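Local coordinates for archaeal Sm-like protein AF-Sm2 (Archaeoglobus fulgidus, PDB 1LJO) that probably binds RNA and assembles into a ring of six identical Sm-fold subunits, at residues S12-I17 against E34-Y39; I18-K23 against M40-T45; N27-K32 against I62-N67. All coordinates share one frame; numbering follows the deposited sequence.

Contact 1 (S12-I17 against E34-Y39); sequences SMVGKI and EGVDDY
Val14 carries the apolar part of this contact, meeting Val36 and the backbone of Glu34. Its CG2 methyl comes to 4.0 Å from Val36 CG1, the two side chains crossing obliquely. The torsions account for the pairing: CG2 of Val14 stands anti to the carbonyl carbon, while CG1 of Val36 sits between the backbone N and the carbonyl carbon (chi1 56°). The other methyl of Val14, CG1, lies 4.3 Å from Glu34 O, a loose van der Waals approach to the strand backbone. Leu33, just before Glu34 on strand 28-36, also packs on Val14, as does Met3 of a neighbouring subunit.

This is where an Sm fold passes from its N-terminal helix, 6-12, into the first strand. The link is a type II beta turn from Met13 to Lys16, closed by Lys16 N to Met13 O at 3.0 Å. Gly15 occupies its third position with positive phi (88°), where a CB would be jammed against the carbonyl O of Val14.

Among backbone bonds, Gly15 and Lys16 both pair with Leu33, tying the turn to the strand. A classic beta bulge sets Glu34 and Gly35 against the single Tyr43. As for charge, the Glu34 carboxylate makes a salt bridge through OE2 with Lys32 NZ.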
# COMPACT_ATOMS: atom_id res chain seq x y z
N SER A 12 -3.82 14.13 20.28
CA SER A 12 -4.29 14.21 21.66
C SER A 12 -3.85 12.98 22.46
O SER A 12 -3.89 12.99 23.68
CB SER A 12 -5.81 14.33 21.70
OG SER A 12 -6.45 13.10 21.39
N MET A 13 -3.44 11.92 21.76
CA MET A 13 -2.99 10.69 22.42
C MET A 13 -1.51 10.74 22.82
O MET A 13 -1.01 9.82 23.47
CB MET A 13 -3.22 9.49 21.51
CG MET A 13 -4.67 9.08 21.31
SD MET A 13 -4.81 7.67 20.16
CE MET A 13 -5.62 8.45 18.78
N VAL A 14 -0.82 11.80 22.42
CA VAL A 14 0.60 11.93 22.75
C VAL A 14 0.80 11.96 24.26
O VAL A 14 0.07 12.64 24.97
CB VAL A 14 1.22 13.20 22.13
CG1 VAL A 14 2.60 13.44 22.71
CG2 VAL A 14 1.30 13.04 20.62
N GLY A 15 1.79 11.23 24.74
CA GLY A 15 2.04 11.19 26.16
C GLY A 15 1.24 10.10 26.85
O GLY A 15 1.43 9.83 28.03
N LYS A 16 0.35 9.46 26.11
CA LYS A 16 -0.48 8.40 26.68
C LYS A 16 -0.22 7.06 26.02
O LYS A 16 0.43 6.99 24.99
CB LYS A 16 -1.96 8.78 26.55
CG LYS A 16 -2.28 10.14 27.17
CD LYS A 16 -3.77 10.40 27.28
CE LYS A 16 -4.02 11.73 27.99
NZ LYS A 16 -5.47 11.98 28.23
N ILE A 17 -0.74 6.00 26.64
CA ILE A 17 -0.58 4.63 26.14
C ILE A 17 -1.61 4.31 25.07
O ILE A 17 -2.80 4.53 25.25
CB ILE A 17 -0.77 3.60 27.28
CG1 ILE A 17 0.14 3.93 28.46
CG2 ILE A 17 -0.50 2.19 26.74
CD1 ILE A 17 1.61 3.98 28.11
N GLU A 34 5.07 8.90 21.92
CA GLU A 34 5.98 10.02 22.14
C GLU A 34 5.98 11.01 20.99
O GLU A 34 6.38 12.17 21.16
CB GLU A 34 7.41 9.50 22.35
CG GLU A 34 7.67 9.03 23.77
CD GLU A 34 7.76 10.18 24.74
OE1 GLU A 34 8.76 10.94 24.67
OE2 GLU A 34 6.84 10.34 25.56
N GLY A 35 5.53 10.57 19.82
CA GLY A 35 5.50 11.47 18.68
C GLY A 35 4.71 10.92 17.50
O GLY A 35 4.61 9.70 17.32
N VAL A 36 4.16 11.82 16.71
CA VAL A 36 3.38 11.46 15.53
C VAL A 36 3.43 12.61 14.53
O VAL A 36 3.66 13.76 14.92
CB VAL A 36 1.90 11.17 15.92
CG1 VAL A 36 1.30 12.38 16.64
CG2 VAL A 36 1.08 10.84 14.67
N ASP A 37 3.26 12.31 13.25
CA ASP A 37 3.26 13.35 12.21
C ASP A 37 1.99 13.25 11.37
O ASP A 37 1.15 12.38 11.61
CB ASP A 37 4.50 13.26 11.31
CG ASP A 37 4.69 11.89 10.71
OD1 ASP A 37 3.69 11.23 10.39
OD2 ASP A 37 5.87 11.48 10.54
N ASP A 38 1.85 14.14 10.39
CA ASP A 38 0.66 14.15 9.54
C ASP A 38 0.44 12.89 8.71
O ASP A 38 -0.67 12.65 8.25
CB ASP A 38 0.67 15.38 8.63
CG ASP A 38 0.46 16.67 9.39
OD1 ASP A 38 -0.27 16.66 10.40
OD2 ASP A 38 1.03 17.71 8.97
N TYR A 39 1.48 12.09 8.51
CA TYR A 39 1.32 10.87 7.74
C TYR A 39 1.03 9.72 8.70
O TYR A 39 0.99 8.55 8.31
CB TYR A 39 2.59 10.58 6.93
CG TYR A 39 2.95 11.69 5.98
CD1 TYR A 39 3.64 12.81 6.41
CD2 TYR A 39 2.58 11.62 4.63
CE1 TYR A 39 3.96 13.85 5.54
CE2 TYR A 39 2.88 12.65 3.75
CZ TYR A 39 3.57 13.76 4.21
OH TYR A 39 3.88 14.78 3.33

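Contact 2 (I18-K23 against M40-T45); sequences IRVEMK and MNLYLT
Ile18 opens the contact, pushing its CD1 methyl to 3.7 Å from Leu44 CD2. The two side chains cross at a slant, and CG1 of Ile18 rests on the same leucine methyl at 3.9 Å, so both carbons of the longer arm, the CG1 methylene and the CD1 methyl, lie against it. With chi1 at 65°, CG1 is put on the side facing the leucines. CD1 is also 4.4 Å from Leu42 CD1, which makes Ile18 the residue that touches both leucines.

Two residues on, Val20 points the same way and meets Leu42 tip to tip. Its CG2 is the nearer branch, 3.8 Å from Leu42 CD1, with CG1 at 4.2 Å from that same methyl; the leucine tip thus faces the fork of the valine.

No hydrogen bond crosses here. The short strand axes stay 10.3 Å apart and their directions differ by 128°, so the two segments meet through side chains, between two walls of the curled sheet, in the buried core of the Sm barrel. Strand 28-36 lies beside both strands and joins them, Leu64 of strand 62-64 packs on Val20 and Leu44, and Ile72 of strand 69-74 packs on Leu42.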
# COMPACT_ATOMS: atom_id res chain seq x y z
N ILE A 18 -1.14 3.78 23.94
CA ILE A 18 -2.03 3.42 22.85
C ILE A 18 -1.75 2.01 22.37
O ILE A 18 -0.68 1.45 22.64
CB ILE A 18 -1.86 4.39 21.65
CG1 ILE A 18 -0.46 4.26 21.05
CG2 ILE A 18 -2.08 5.83 22.11
CD1 ILE A 18 -0.28 5.00 19.72
N ARG A 19 -2.72 1.43 21.66
CA ARG A 19 -2.59 0.09 21.10
C ARG A 19 -2.70 0.28 19.60
O ARG A 19 -3.61 0.96 19.13
CB ARG A 19 -3.72 -0.82 21.61
CG ARG A 19 -3.74 -2.22 21.00
CD ARG A 19 -4.85 -3.08 21.60
NE ARG A 19 -4.64 -3.34 23.02
CZ ARG A 19 -3.87 -4.32 23.49
NH1 ARG A 19 -3.24 -5.14 22.66
NH2 ARG A 19 -3.72 -4.47 24.80
N VAL A 20 -1.77 -0.32 18.86
CA VAL A 20 -1.74 -0.18 17.40
C VAL A 20 -1.73 -1.49 16.64
O VAL A 20 -0.96 -2.39 16.96
CB VAL A 20 -0.49 0.60 16.95
CG1 VAL A 20 -0.53 0.83 15.43
CG2 VAL A 20 -0.39 1.91 17.70
N GLU A 21 -2.57 -1.59 15.61
CA GLU A 21 -2.59 -2.79 14.78
C GLU A 21 -1.93 -2.39 13.46
O GLU A 21 -2.35 -1.43 12.82
CB GLU A 21 -4.02 -3.26 14.53
CG GLU A 21 -4.10 -4.38 13.51
CD GLU A 21 -5.49 -4.98 13.42
OE1 GLU A 21 -6.47 -4.22 13.28
OE2 GLU A 21 -5.60 -6.23 13.48
N MET A 22 -0.88 -3.13 13.08
CA MET A 22 -0.15 -2.86 11.85
C MET A 22 -0.51 -3.87 10.78
O MET A 22 -0.77 -5.04 11.07
CB MET A 22 1.36 -2.91 12.09
CG MET A 22 1.90 -1.93 13.11
SD MET A 22 1.67 -0.21 12.62
CE MET A 22 2.88 -0.06 11.30
N LYS A 23 -0.49 -3.42 9.53
CA LYS A 23 -0.82 -4.28 8.40
C LYS A 23 0.17 -5.44 8.28
O LYS A 23 -0.23 -6.59 8.05
CB LYS A 23 -0.85 -3.46 7.12
CG LYS A 23 -1.30 -4.21 5.89
CD LYS A 23 -1.70 -3.26 4.77
CE LYS A 23 -0.57 -2.31 4.41
NZ LYS A 23 -0.99 -1.28 3.42
N MET A 40 0.82 10.07 9.96
CA MET A 40 0.54 9.11 11.02
C MET A 40 1.68 8.14 11.33
O MET A 40 1.45 7.00 11.76
CB MET A 40 -0.76 8.35 10.74
CG MET A 40 -1.99 9.19 11.10
SD MET A 40 -3.58 8.34 11.00
CE MET A 40 -3.28 7.00 12.05
N ASN A 41 2.91 8.57 11.08
CA ASN A 41 4.06 7.74 11.45
C ASN A 41 3.97 7.86 12.97
O ASN A 41 3.55 8.89 13.48
CB ASN A 41 5.37 8.35 10.96
CG ASN A 41 5.53 8.26 9.46
OD1 ASN A 41 5.30 7.20 8.88
ND2 ASN A 41 5.94 9.36 8.84
N LEU A 42 4.34 6.81 13.69
CA LEU A 42 4.25 6.85 15.14
C LEU A 42 5.57 6.48 15.82
O LEU A 42 6.27 5.57 15.38
CB LEU A 42 3.17 5.88 15.63
CG LEU A 42 1.78 5.93 14.99
CD1 LEU A 42 0.95 4.76 15.49
CD2 LEU A 42 1.10 7.26 15.30
N TYR A 43 5.89 7.20 16.89
CA TYR A 43 7.08 6.91 17.66
C TYR A 43 6.62 6.55 19.06
O TYR A 43 6.09 7.38 19.80
CB TYR A 43 8.03 8.12 17.70
CG TYR A 43 9.17 7.97 18.69
CD1 TYR A 43 9.78 6.74 18.92
CD2 TYR A 43 9.66 9.08 19.39
CE1 TYR A 43 10.83 6.60 19.82
CE2 TYR A 43 10.71 8.95 20.29
CZ TYR A 43 11.29 7.71 20.51
OH TYR A 43 12.31 7.57 21.42
N LEU A 44 6.79 5.28 19.41
CA LEU A 44 6.39 4.77 20.72
C LEU A 44 7.62 4.45 21.56
O LEU A 44 8.66 4.07 21.03
CB LEU A 44 5.58 3.48 20.56
CG LEU A 44 4.31 3.50 19.72
CD1 LEU A 44 3.62 2.14 19.79
CD2 LEU A 44 3.38 4.59 20.22
N THR A 45 7.49 4.62 22.87
CA THR A 45 8.58 4.31 23.78
C THR A 45 8.00 3.32 24.79
O THR A 45 6.78 3.25 24.95
CB THR A 45 9.08 5.55 24.53
OG1 THR A 45 7.99 6.18 25.22
CG2 THR A 45 9.72 6.55 23.55

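Contact 3 (N27-K32 against I62-N67); sequences NQLVGK and IVLRGN. With ACY (acetic acid), chain C.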
# COMPACT_ATOMS: atom_id res chain seq x y z
N ASN A 27 0.68 -9.36 15.67
CA ASN A 27 0.45 -9.00 17.06
C ASN A 27 0.36 -7.49 17.15
O ASN A 27 0.94 -6.79 16.32
CB ASN A 27 1.61 -9.49 17.93
CG ASN A 27 1.84 -10.98 17.79
OD1 ASN A 27 0.91 -11.77 17.89
ND2 ASN A 27 3.09 -11.36 17.57
N GLN A 28 -0.37 -6.98 18.14
CA GLN A 28 -0.51 -5.54 18.29
C GLN A 28 0.66 -4.94 19.06
O GLN A 28 1.37 -5.64 19.78
CB GLN A 28 -1.80 -5.18 19.04
CG GLN A 28 -3.08 -5.74 18.43
CD GLN A 28 -3.49 -7.07 19.05
OE1 GLN A 28 -3.68 -7.16 20.26
NE2 GLN A 28 -3.62 -8.10 18.22
N LEU A 29 0.86 -3.63 18.89
CA LEU A 29 1.92 -2.92 19.59
C LEU A 29 1.27 -2.02 20.62
O LEU A 29 0.29 -1.32 20.32
CB LEU A 29 2.75 -2.07 18.62
CG LEU A 29 3.61 -2.79 17.59
CD1 LEU A 29 4.35 -3.95 18.26
CD2 LEU A 29 2.74 -3.31 16.47
N VAL A 30 1.79 -2.05 21.84
CA VAL A 30 1.27 -1.23 22.92
C VAL A 30 2.44 -0.45 23.51
O VAL A 30 3.47 -1.03 23.85
CB VAL A 30 0.65 -2.09 24.03
CG1 VAL A 30 0.12 -1.21 25.14
CG2 VAL A 30 -0.46 -2.96 23.45
N GLY A 31 2.28 0.87 23.61
CA GLY A 31 3.35 1.68 24.17
C GLY A 31 2.95 3.13 24.33
O GLY A 31 1.82 3.51 24.01
N LYS A 32 3.87 3.94 24.84
CA LYS A 32 3.59 5.36 25.04
C LYS A 32 3.85 6.11 23.75
O LYS A 32 4.93 6.00 23.15
CB LYS A 32 4.49 5.92 26.15
CG LYS A 32 4.24 7.40 26.46
CD LYS A 32 5.34 7.96 27.36
CE LYS A 32 5.16 9.44 27.61
NZ LYS A 32 6.41 10.07 28.14
N ILE A 62 10.36 2.23 19.38
CA ILE A 62 10.09 1.78 18.01
C ILE A 62 9.38 2.87 17.21
O ILE A 62 8.67 3.70 17.76
CB ILE A 62 9.19 0.52 17.96
CG1 ILE A 62 7.86 0.80 18.67
CG2 ILE A 62 9.91 -0.67 18.58
CD1 ILE A 62 6.85 -0.32 18.52
N VAL A 63 9.59 2.84 15.90
CA VAL A 63 8.95 3.79 15.01
C VAL A 63 8.07 2.99 14.05
O VAL A 63 8.55 2.07 13.39
CB VAL A 63 9.99 4.59 14.20
CG1 VAL A 63 9.30 5.39 13.10
CG2 VAL A 63 10.77 5.52 15.13
N LEU A 64 6.79 3.34 14.00
CA LEU A 64 5.84 2.65 13.12
C LEU A 64 5.56 3.49 11.87
O LEU A 64 5.30 4.69 11.97
CB LEU A 64 4.54 2.36 13.88
CG LEU A 64 4.71 1.58 15.19
CD1 LEU A 64 3.35 1.34 15.85
CD2 LEU A 64 5.39 0.25 14.91
N ARG A 65 5.62 2.86 10.70
CA ARG A 65 5.37 3.56 9.45
C ARG A 65 3.88 3.82 9.28
O ARG A 65 3.07 2.90 9.30
CB ARG A 65 5.88 2.72 8.27
CG ARG A 65 5.79 3.40 6.93
CD ARG A 65 6.73 4.60 6.85
NE ARG A 65 6.73 5.20 5.53
CZ ARG A 65 5.86 6.13 5.12
NH1 ARG A 65 4.91 6.56 5.95
NH2 ARG A 65 5.95 6.62 3.89
N GLY A 66 3.53 5.09 9.11
CA GLY A 66 2.14 5.49 8.98
C GLY A 66 1.26 4.78 7.96
O GLY A 66 0.12 4.42 8.27
N ASN A 67 1.75 4.56 6.74
CA ASN A 67 0.88 3.91 5.77
C ASN A 67 0.64 2.43 6.07
O ASN A 67 -0.15 1.79 5.40
CB ASN A 67 1.41 4.08 4.34
CG ASN A 67 2.74 3.43 4.13
OD1 ASN A 67 3.76 3.92 4.61
ND2 ASN A 67 2.74 2.31 3.42
C ACY C . -4.81 -11.56 18.59
O ACY C . -5.60 -12.58 18.44
OXT ACY C . -3.66 -11.38 18.07
CH3 ACY C . -5.40 -10.48 19.49
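Leu29 on strand 28-36 faces Leu64 on strand 62-64 with their CA atoms 9.4 Å apart, too far for backbone pairing, and no hydrogen bond links the two segments. A chi1 of -67° carries Leu29 CG over toward strand 62-64, where it lies 4.2 Å from Ile62 CD1, the two chains crossing at an angle. The same CG is 4.4 Å from Leu64 CD2, and both residues point toward Leu29.

These three residues belong to the apolar interior of the Sm barrel, where the strongly bent sheet brings strand 28-36 opposite strand 62-64. That edge continues into the ring: Val63 and Leu64 pair antiparallel with a strand of a neighbouring subunit, whose Leu71 packs on Ile62 and Leu64.

Gln28 turns to the other side and donates an N-H from NE2 to OXT of a bound acetic acid at 3.3 Å, a long bond bent to 140°; the ligand's CH3 lies as near to NE2, at 3.2 Å. The ligand, probably from the crystallisation liquor, is also hydrogen-bonded to Lys51 NZ, while Gln28 OE1 accepts from Gly52 N. A leucine here has no amide, which would probably leave Gly52 N without its side-chain acceptor and the ligand more loosely placed.

In the fold
From the N terminus, helix 6-12 leads into the turn of contact 1, which closes a loop of 16 intervening residues by meeting the end of strand 28-36. Contact 2 starts directly afterwards and spans another 16, from strand 17-22 to strand 42-44. Contact 3 makes the longest closure, from strand 28-36 to strand 62-64. All three cross one another along the chain, their segments alternating, and none nests. Contacts 2 and 3 have centres only about 3 Å apart and form one core, joined by the backbone pairs Val20 with Leu29 and Leu42 with Leu64. Contact 1 lies about 9 Å from contact 2, between centres, and touches contact 3 where Ile17 packs on Val30.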